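Local coordinates for exonuclease (Laribacter hongkongensis, PDB 3SZ5) that is an alkaline exonuclease of the lambda exonuclease-like PD-(D/E)XK family that digests DNA and binds magnesium ions, at a contact of chain A with DNA. Sequence-based numbering; all coordinates share one arbitrary frame.

A contact of chain A with DNA. Residues 8, 12, 17-19, 88, 99-100. With nucleotides of chain B.
Arg12, Thr17, Ser19 and Ser100 gather round the 5'-phosphate of DT1, the terminal nucleotide of the (dT)4 strand, forming a pocket for a phosphorylated DNA end. The hydrogen bonds to the DNA described here go to this backbone phosphate. DT1 OP1 accepts from the Thr17 hydroxyl OG1 at 2.6 Å and from both the amide N and the hydroxyl OG of Ser19, the latter at 2.5 Å. Small hydroxyl residues suit this place because they can donate from a short side chain close to the main chain. In Ser19, OG lies between the backbone N and the carbonyl carbon (chi1 63°), which lets side chain and amide reach the same oxygen. Arg12 adds charge: its chain bends at chi3 (58°), and NH1 makes a bent hydrogen bond within a salt bridge to OP2. DT1 OP3 accepts from the backbone N of Ser100 at 3.1 Å; Ser100 also binds magnesium, placing the pocket beside the metal site.

Base readout is slight. The indole edge of Trp8, CH2 leading, points at the face of the unpaired DT1 thymine (planes at 89°), reads no hydrogen-bonding pattern and would probably favour no particular base. Arg12 NH2 makes a van der Waals contact with the thymine methyl, DT1 C7, at 3.5 Å. The indole edge also meets the sugar: Trp8 CZ2 lies 3.6 Å from DT1 O4', and C5' lies in the indole plane. Arg12 CD packs over one indole face, towards its rim, while Trp8 NE1 donates nearly in the ring plane to Ser100 OG at 3.2 Å.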
# COMPACT_ATOMS: atom_id res chain seq x y z
N TRP A 8 -8.48 21.24 -19.42
CA TRP A 8 -8.64 19.85 -19.86
C TRP A 8 -9.37 18.95 -18.84
O TRP A 8 -10.24 18.17 -19.23
CB TRP A 8 -7.27 19.28 -20.30
CG TRP A 8 -7.18 17.76 -20.48
CD1 TRP A 8 -7.63 17.01 -21.56
CD2 TRP A 8 -6.57 16.82 -19.57
NE1 TRP A 8 -7.35 15.67 -21.35
CE2 TRP A 8 -6.70 15.53 -20.14
CE3 TRP A 8 -5.95 16.95 -18.32
CZ2 TRP A 8 -6.22 14.38 -19.50
CZ3 TRP A 8 -5.48 15.81 -17.68
CH2 TRP A 8 -5.62 14.54 -18.27
N ARG A 12 -13.01 16.70 -18.95
CA ARG A 12 -13.11 15.32 -18.48
C ARG A 12 -14.02 15.09 -17.28
O ARG A 12 -14.29 13.93 -16.92
CB ARG A 12 -11.75 14.82 -18.06
CG ARG A 12 -10.74 14.83 -19.12
CD ARG A 12 -9.46 14.64 -18.42
NE ARG A 12 -9.47 13.40 -17.65
CZ ARG A 12 -9.22 12.21 -18.18
NH1 ARG A 12 -8.94 12.10 -19.47
NH2 ARG A 12 -9.23 11.12 -17.41
N THR A 17 -13.79 7.76 -20.09
CA THR A 17 -12.71 8.06 -21.00
C THR A 17 -11.93 6.80 -21.33
O THR A 17 -11.92 5.85 -20.54
CB THR A 17 -11.73 9.10 -20.41
OG1 THR A 17 -11.16 8.58 -19.20
CG2 THR A 17 -12.39 10.46 -20.16
N ALA A 18 -11.25 6.81 -22.47
CA ALA A 18 -10.61 5.62 -23.05
C ALA A 18 -9.74 4.83 -22.08
O ALA A 18 -9.74 3.60 -22.09
CB ALA A 18 -9.83 5.97 -24.33
N SER A 19 -9.00 5.53 -21.23
CA SER A 19 -8.05 4.83 -20.35
C SER A 19 -8.74 4.15 -19.16
O SER A 19 -8.09 3.46 -18.38
CB SER A 19 -6.93 5.77 -19.87
OG SER A 19 -7.45 6.82 -19.10
N LEU A 88 -9.01 16.35 -25.55
CA LEU A 88 -10.03 15.33 -25.41
C LEU A 88 -10.92 15.38 -26.61
O LEU A 88 -11.43 16.43 -26.97
CB LEU A 88 -10.84 15.55 -24.15
CG LEU A 88 -11.89 14.48 -23.98
CD1 LEU A 88 -11.30 13.31 -23.23
CD2 LEU A 88 -13.01 15.10 -23.26
N ALA A 99 -11.95 10.49 -25.45
CA ALA A 99 -10.61 9.93 -25.48
C ALA A 99 -9.58 11.02 -25.58
O ALA A 99 -9.85 12.11 -26.08
CB ALA A 99 -10.46 8.95 -26.59
N SER A 100 -8.40 10.72 -25.06
CA SER A 100 -7.25 11.59 -25.14
C SER A 100 -6.10 10.80 -25.73
O SER A 100 -5.25 10.32 -24.96
CB SER A 100 -6.84 12.08 -23.75
OG SER A 100 -7.48 13.30 -23.42
OP3 DT B 1 -8.50 8.64 -22.79
P DT B 1 -8.43 9.43 -21.40
OP1 DT B 1 -8.86 8.52 -20.32
OP2 DT B 1 -9.01 10.78 -21.57
O5' DT B 1 -6.88 9.69 -21.27
C5' DT B 1 -6.35 10.58 -20.32
C4' DT B 1 -4.84 10.49 -20.37
O4' DT B 1 -4.28 11.39 -19.38
C3' DT B 1 -4.24 9.12 -20.06
O3' DT B 1 -3.00 9.09 -20.74
C2' DT B 1 -4.11 9.16 -18.55
C1' DT B 1 -3.66 10.61 -18.37
N1 DT B 1 -4.02 11.25 -17.07
C2 DT B 1 -3.08 12.09 -16.47
O2 DT B 1 -1.97 12.32 -16.94
N3 DT B 1 -3.51 12.64 -15.28
C4 DT B 1 -4.75 12.44 -14.67
O4 DT B 1 -5.05 12.97 -13.61
C5 DT B 1 -5.68 11.57 -15.35
C7 DT B 1 -7.03 11.30 -14.76
C6 DT B 1 -5.27 11.02 -16.51